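Long-range contacts in FAA hydrolase family protein (Pseudomonas aeruginosa, PDB 6J5Y), which probably hydrolyses fumarylpyruvate as a metal-dependent enzyme of the FAH superfamily, with manganese and pyruvate bound in its pocket: residues 77-82 against 112-117; 117-122 against 130-135. All coordinates share one frame; numbering follows the deposited sequence.

How the contacts relate
Strand 79-89 runs first, and strand 105-116 comes back antiparallel to it. Contact 1 (77-82 with 112-117) closes a loop of 29 residues, 83-111. The chain then enters helix 117-126, turns, and forms the short helix 131-134. Contact 2 (117-122 with 130-135) closes that smaller loop. The two are in series, neither nested nor crossed, and their centres are about 9 Å apart. Arg117 belongs to both. Asp118 OD2 of the helix also reaches Gly77 N, a probable hydrogen bond of 2.7 Å. Lys134 NZ forms a salt bridge of 2.7 Å with Asp113 OD2. Together they tie the mixed sheet and its two following helices to the manganese-pyruvate site.

Contact 1. Residues 77-82 against 112-117; sequences GNYHYE and LDMTRR. With MN (manganese (II) ion), chain C; PYR (pyruvic acid), chain B.
Arg117 reaches from the first turn of its helix across His80 to Glu82. Its CG is anti to the backbone N (chi1 -178°), and the chain then bends at chi2 and chi3. Its CB sits over one face of the imidazole, 3.8 Å from the ring centroid, a CH-pi contact. The guanidinium stands steeply against that ring, their planes 83° apart, with His80 ND1 at its edge, 3.1 Å from Arg117 NE. Glu82 OE2 also lies at the guanidinium edge, on the side of NH2 and NH1. OE2 uses its anti lone pair to accept a hydrogen bond of 2.8 Å from Arg117 NH2, part of a salt bridge, with the two planes nearly coplanar. Thr115 CG2 lies over a guanidinium face.

Glu82 OE1 binds manganese at 2.2 Å. Asp113 lies beside Glu82 and points the same way, its carboxylate turned 78° from that of Glu82. Its OD2 is also 2.2 Å from the metal, while its OD1 makes a salt bridge with Lys54. Glu84, pyruvate O and O3, and a water complete the site.

On the sheet face that carries Tyr79, Met114 bends at chi2 and chi3, and its CE rests over the phenol ring, 3.4 Å from Tyr79 CZ. The antiparallel backbones hold the register. His80 and Thr115 form a hydrogen-bonded pair, with His80 N to Thr115 O at 2.8 Å. Asp113 N bonds Glu82 O, bringing the two metal ligands level.

Arg117 is thus a second-shell residue. With OE1 on the metal and OE2 on Arg117, the Glu82 carboxylate is gripped at both oxygens, which should limit its rotation.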
loop_
_atom_site.group_PDB
_atom_site.type_symbol
_atom_site.label_atom_id
_atom_site.label_comp_id
_atom_site.label_asym_id
_atom_site.label_seq_id
_atom_site.Cartn_x
_atom_site.Cartn_y
_atom_site.Cartn_z
ATOM N N GLY A 77 7.049 0.952 19.877
ATOM C CA GLY A 77 6.140 1.810 20.642
ATOM C C GLY A 77 5.363 2.748 19.736
ATOM O O GLY A 77 4.543 3.455 20.266
ATOM N N ASN A 78 5.595 2.761 18.415
ATOM C CA ASN A 78 5.117 3.851 17.521
ATOM C C ASN A 78 4.652 3.235 16.214
ATOM O O ASN A 78 5.450 3.232 15.246
ATOM C CB ASN A 78 6.210 4.891 17.274
ATOM C CG ASN A 78 5.715 6.171 16.647
ATOM O OD1 ASN A 78 4.525 6.349 16.436
ATOM N ND2 ASN A 78 6.634 7.080 16.354
ATOM N N TYR A 79 3.425 2.725 16.217
ATOM C CA TYR A 79 2.858 1.874 15.146
ATOM C C TYR A 79 1.916 2.763 14.335
ATOM O O TYR A 79 0.825 3.101 14.861
ATOM C CB TYR A 79 2.235 0.629 15.776
ATOM C CG TYR A 79 1.483 -0.315 14.864
ATOM C CD1 TYR A 79 2.067 -0.842 13.726
ATOM C CD2 TYR A 79 0.204 -0.746 15.188
ATOM C CE1 TYR A 79 1.379 -1.722 12.906
ATOM C CE2 TYR A 79 -0.487 -1.650 14.398
ATOM C CZ TYR A 79 0.116 -2.154 13.259
ATOM O OH TYR A 79 -0.564 -3.016 12.448
ATOM N N HIS A 80 2.299 3.071 13.088
ATOM C CA HIS A 80 1.612 4.040 12.200
ATOM C C HIS A 80 0.742 3.362 11.143
ATOM O O HIS A 80 1.170 2.375 10.505
ATOM C CB HIS A 80 2.593 4.997 11.531
ATOM C CG HIS A 80 3.031 6.100 12.433
ATOM N ND1 HIS A 80 3.238 7.388 11.969
ATOM C CD2 HIS A 80 3.261 6.126 13.761
ATOM C CE1 HIS A 80 3.623 8.163 12.978
ATOM N NE2 HIS A 80 3.624 7.417 14.090
ATOM N N TYR A 81 -0.454 3.921 10.966
ATOM C CA TYR A 81 -1.322 3.689 9.789
ATOM C C TYR A 81 -0.798 4.575 8.660
ATOM O O TYR A 81 -0.179 5.621 8.967
ATOM C CB TYR A 81 -2.781 4.031 10.090
ATOM C CG TYR A 81 -2.980 5.456 10.533
ATOM C CD1 TYR A 81 -3.043 6.489 9.611
ATOM C CD2 TYR A 81 -3.034 5.778 11.874
ATOM C CE1 TYR A 81 -3.173 7.806 10.014
ATOM C CE2 TYR A 81 -3.210 7.091 12.289
ATOM C CZ TYR A 81 -3.277 8.109 11.358
ATOM O OH TYR A 81 -3.422 9.407 11.762
ATOM N N GLU A 82 -1.003 4.131 7.417
ATOM C CA GLU A 82 -0.805 4.934 6.180
ATOM C C GLU A 82 -1.785 4.444 5.111
ATOM O O GLU A 82 -1.531 3.320 4.596
ATOM C CB GLU A 82 0.605 4.727 5.620
ATOM C CG GLU A 82 1.756 5.168 6.508
ATOM C CD GLU A 82 3.114 5.156 5.816
ATOM O OE1 GLU A 82 3.180 4.732 4.665
ATOM O OE2 GLU A 82 4.110 5.531 6.443
ATOM N N LEU A 112 -3.263 -0.362 3.396
ATOM C CA LEU A 112 -2.592 0.261 4.555
ATOM C C LEU A 112 -1.129 -0.191 4.572
ATOM O O LEU A 112 -0.853 -1.411 4.620
ATOM C CB LEU A 112 -3.299 -0.163 5.840
ATOM C CG LEU A 112 -4.550 0.621 6.215
ATOM C CD1 LEU A 112 -5.346 -0.136 7.262
ATOM C CD2 LEU A 112 -4.164 2.008 6.733
ATOM N N ASP A 113 -0.226 0.778 4.548
ATOM C CA ASP A 113 1.215 0.524 4.706
ATOM C C ASP A 113 1.504 0.663 6.199
ATOM O O ASP A 113 2.008 1.739 6.627
ATOM C CB ASP A 113 2.010 1.432 3.765
ATOM C CG ASP A 113 3.504 1.324 3.983
ATOM O OD1 ASP A 113 3.928 0.338 4.643
ATOM O OD2 ASP A 113 4.235 2.226 3.511
ATOM N N MET A 114 1.203 -0.382 6.969
ATOM C CA MET A 114 1.360 -0.332 8.445
ATOM C C MET A 114 2.874 -0.306 8.738
ATOM O O MET A 114 3.672 -0.851 7.945
ATOM C CB MET A 114 0.640 -1.493 9.140
ATOM C CG MET A 114 -0.868 -1.516 8.859
ATOM S SD MET A 114 -1.700 0.030 9.350
ATOM C CE MET A 114 -1.231 0.139 11.079
ATOM N N THR A 115 3.291 0.473 9.726
ATOM C CA THR A 115 4.707 0.913 9.835
ATOM C C THR A 115 5.137 0.885 11.304
ATOM O O THR A 115 4.406 1.443 12.101
ATOM C CB THR A 115 4.879 2.320 9.241
ATOM O OG1 THR A 115 4.540 2.262 7.851
ATOM C CG2 THR A 115 6.284 2.855 9.380
ATOM N N ARG A 116 6.257 0.229 11.655
ATOM C CA ARG A 116 6.885 0.411 12.989
ATOM C C ARG A 116 7.711 1.681 12.856
ATOM O O ARG A 116 8.850 1.563 12.440
ATOM C CB ARG A 116 7.669 -0.833 13.410
ATOM C CG ARG A 116 6.775 -2.066 13.491
ATOM C CD ARG A 116 7.403 -3.262 14.145
ATOM N NE ARG A 116 8.372 -3.943 13.304
ATOM C CZ ARG A 116 8.787 -5.185 13.502
ATOM N NH1 ARG A 116 9.673 -5.718 12.681
ATOM N NH2 ARG A 116 8.304 -5.893 14.513
ATOM N N ARG A 117 7.097 2.844 13.063
ATOM C CA ARG A 117 7.708 4.173 12.720
ATOM C C ARG A 117 9.028 4.401 13.487
ATOM O O ARG A 117 9.989 4.937 12.863
ATOM C CB ARG A 117 6.697 5.296 12.973
ATOM C CG ARG A 117 7.191 6.692 12.621
ATOM C CD ARG A 117 7.291 6.938 11.128
ATOM N NE ARG A 117 5.955 6.911 10.555
ATOM C CZ ARG A 117 5.644 6.690 9.277
ATOM N NH1 ARG A 117 6.575 6.427 8.368
ATOM N NH2 ARG A 117 4.376 6.702 8.918
HETATM MN MN MN C . 3.665 4.140 2.636
HETATM C C PYR B . 5.109 6.710 2.390
HETATM O O PYR B . 4.039 6.164 2.052
HETATM O OXT PYR B . 5.337 7.922 2.166
HETATM C CA PYR B . 6.011 5.936 2.939
HETATM O O3 PYR B . 5.754 4.729 3.030
HETATM C CB PYR B . 7.352 6.388 3.439
HETATM O O HOH W 1 4.241 3.392 0.688
#

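Contact 2. Residues 117-122 against 130-135; sequences RDLQMR and WEIGKA. With PYR (pyruvic acid), chain B.
Two consecutive helices, 117-126 and 131-134, pack beside the pyruvate pocket, with Gln120 against Trp130 and Gly133 at their meeting point. Gly133 has no side chain, and the backbones come close: its CA is 4.1 Å from Gln120 CA.

The Gln120 chain bends at chi2 (-98°) and runs alongside Trp130, pointing the same way. Its CG makes a CH-pi contact over the six-membered ring, 4.0 Å from the centroid. Farther out, NE2 sits over the same ring, toward the rim, 3.4 Å from Trp130 CH2. The amide is not flat on the indole; the planes are 50° apart. The OE1 end is held by a nearly straight bond of 3.1 Å from Arg117 NH1. That donor stands above the amide carbonyl plane, while OE1 lies at the guanidinium edge. Trp130 also meets the Phe50 ring steeply.

Leu119 packs against the 131-134 helix at Ile132. Its CD1 lies 3.6 Å from Ile132 O, and its CB is 4.1 Å from Ile132 CD1.

Lys134 bends at chi2 and then extends to the ligand. NZ gives a hydrogen bond of 3.0 Å to pyruvate O3, and also bonds Asp113 OD2 and Thr115 OG1. Arg117 NH1 comes within 4.5 Å of the same NZ. The acids Glu82, salt-bridged to Arg117, and Asp113 probably offset the repulsion. Pyruvate CB lies at the edge of the Trp130 ring.

The two helices thus form part of the wall of the manganese- and pyruvate-binding pocket of this FAH-family enzyme, with Lys134 touching pyruvate and the hydrogen-bonded pair Gln120 and Arg117 beside it.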
loop_
_atom_site.group_PDB
_atom_site.type_symbol
_atom_site.label_atom_id
_atom_site.label_comp_id
_atom_site.label_asym_id
_atom_site.label_seq_id
_atom_site.Cartn_x
_atom_site.Cartn_y
_atom_site.Cartn_z
ATOM N N ARG A 117 7.097 2.844 13.063
ATOM C CA ARG A 117 7.708 4.173 12.720
ATOM C C ARG A 117 9.028 4.401 13.487
ATOM O O ARG A 117 9.989 4.937 12.863
ATOM C CB ARG A 117 6.697 5.296 12.973
ATOM C CG ARG A 117 7.191 6.692 12.621
ATOM C CD ARG A 117 7.291 6.938 11.128
ATOM N NE ARG A 117 5.955 6.911 10.555
ATOM C CZ ARG A 117 5.644 6.690 9.277
ATOM N NH1 ARG A 117 6.575 6.427 8.368
ATOM N NH2 ARG A 117 4.376 6.702 8.918
ATOM N N ASP A 118 9.086 4.061 14.774
ATOM C CA ASP A 118 10.318 4.161 15.619
ATOM C C ASP A 118 11.471 3.417 14.932
ATOM O O ASP A 118 12.546 4.058 14.701
ATOM C CB ASP A 118 10.104 3.724 17.079
ATOM C CG ASP A 118 9.340 2.419 17.300
ATOM O OD1 ASP A 118 9.070 1.697 16.318
ATOM O OD2 ASP A 118 8.997 2.139 18.467
ATOM N N LEU A 119 11.243 2.162 14.537
ATOM C CA LEU A 119 12.258 1.336 13.818
ATOM C C LEU A 119 12.605 1.970 12.464
ATOM O O LEU A 119 13.812 2.087 12.158
ATOM C CB LEU A 119 11.749 -0.100 13.644
ATOM C CG LEU A 119 11.493 -0.887 14.930
ATOM C CD1 LEU A 119 11.214 -2.354 14.614
ATOM C CD2 LEU A 119 12.661 -0.761 15.912
ATOM N N GLN A 120 11.604 2.336 11.662
ATOM C CA GLN A 120 11.850 2.922 10.325
ATOM C C GLN A 120 12.724 4.177 10.467
ATOM O O GLN A 120 13.679 4.368 9.672
ATOM C CB GLN A 120 10.513 3.216 9.637
ATOM C CG GLN A 120 10.679 3.917 8.289
ATOM C CD GLN A 120 10.498 5.411 8.398
ATOM O OE1 GLN A 120 9.586 5.888 9.070
ATOM N NE2 GLN A 120 11.373 6.167 7.757
ATOM N N MET A 121 12.401 5.026 11.430
ATOM C CA MET A 121 13.098 6.328 11.609
ATOM C C MET A 121 14.505 6.070 12.141
ATOM O O MET A 121 15.420 6.751 11.677
ATOM C CB MET A 121 12.307 7.265 12.527
ATOM C CG MET A 121 11.080 7.835 11.837
ATOM S SD MET A 121 10.119 8.968 12.895
ATOM C CE MET A 121 11.271 10.340 12.962
ATOM N N ARG A 122 14.697 5.079 13.011
ATOM C CA ARG A 122 16.054 4.671 13.487
ATOM C C ARG A 122 16.921 4.198 12.296
ATOM O O ARG A 122 18.094 4.631 12.183
ATOM C CB ARG A 122 15.927 3.629 14.594
ATOM C CG ARG A 122 17.242 3.258 15.266
ATOM C CD ARG A 122 17.019 2.522 16.573
ATOM N NE ARG A 122 16.933 1.080 16.368
ATOM C CZ ARG A 122 16.434 0.201 17.242
ATOM N NH1 ARG A 122 15.937 0.617 18.400
ATOM N NH2 ARG A 122 16.423 -1.091 16.946
ATOM N N TRP A 130 15.372 -0.478 5.637
ATOM C CA TRP A 130 14.158 -0.140 6.414
ATOM C C TRP A 130 13.333 -1.373 6.771
ATOM O O TRP A 130 12.285 -1.173 7.379
ATOM C CB TRP A 130 13.300 0.823 5.610
ATOM C CG TRP A 130 13.826 2.214 5.534
ATOM C CD1 TRP A 130 15.100 2.659 5.721
ATOM C CD2 TRP A 130 13.049 3.354 5.149
ATOM N NE1 TRP A 130 15.164 4.017 5.517
ATOM C CE2 TRP A 130 13.922 4.464 5.147
ATOM C CE3 TRP A 130 11.714 3.524 4.768
ATOM C CZ2 TRP A 130 13.480 5.736 4.812
ATOM C CZ3 TRP A 130 11.274 4.792 4.465
ATOM C CH2 TRP A 130 12.154 5.876 4.490
ATOM N N GLU A 131 13.775 -2.586 6.434
ATOM C CA GLU A 131 12.891 -3.784 6.474
ATOM C C GLU A 131 12.255 -3.977 7.867
ATOM O O GLU A 131 11.058 -4.320 7.896
ATOM C CB GLU A 131 13.648 -5.016 5.998
ATOM C CG GLU A 131 13.657 -5.160 4.490
ATOM C CD GLU A 131 14.769 -4.450 3.744
ATOM O OE1 GLU A 131 15.376 -3.494 4.313
ATOM O OE2 GLU A 131 15.023 -4.870 2.591
ATOM N N ILE A 132 12.984 -3.791 8.977
ATOM C CA ILE A 132 12.407 -3.999 10.345
ATOM C C ILE A 132 11.234 -3.023 10.579
ATOM O O ILE A 132 10.317 -3.393 11.333
ATOM C CB ILE A 132 13.466 -3.935 11.468
ATOM C CG1 ILE A 132 14.231 -2.612 11.476
ATOM C CG2 ILE A 132 14.426 -5.118 11.374
ATOM C CD1 ILE A 132 15.059 -2.404 12.705
ATOM N N GLY A 133 11.258 -1.830 9.979
ATOM C CA GLY A 133 10.176 -0.824 10.060
ATOM C C GLY A 133 9.026 -1.043 9.069
ATOM O O GLY A 133 7.894 -0.619 9.388
ATOM N N LYS A 134 9.288 -1.616 7.887
ATOM C CA LYS A 134 8.318 -1.635 6.753
ATOM C C LYS A 134 7.954 -3.050 6.306
ATOM O O LYS A 134 6.858 -3.220 5.726
ATOM C CB LYS A 134 8.885 -0.861 5.557
ATOM C CG LYS A 134 8.885 0.649 5.718
ATOM C CD LYS A 134 7.480 1.165 5.823
ATOM C CE LYS A 134 7.332 2.652 5.613
ATOM N NZ LYS A 134 5.901 2.990 5.470
ATOM N N ALA A 135 8.801 -4.046 6.521
ATOM C CA ALA A 135 8.638 -5.328 5.811
ATOM C C ALA A 135 8.274 -6.426 6.806
ATOM O O ALA A 135 8.703 -7.562 6.612
ATOM C CB ALA A 135 9.897 -5.627 5.030
HETATM C C PYR B . 5.109 6.710 2.390
HETATM O O PYR B . 4.039 6.164 2.052
HETATM O OXT PYR B . 5.337 7.922 2.166
HETATM C CA PYR B . 6.011 5.936 2.939
HETATM O O3 PYR B . 5.754 4.729 3.030
HETATM C CB PYR B . 7.352 6.388 3.439
#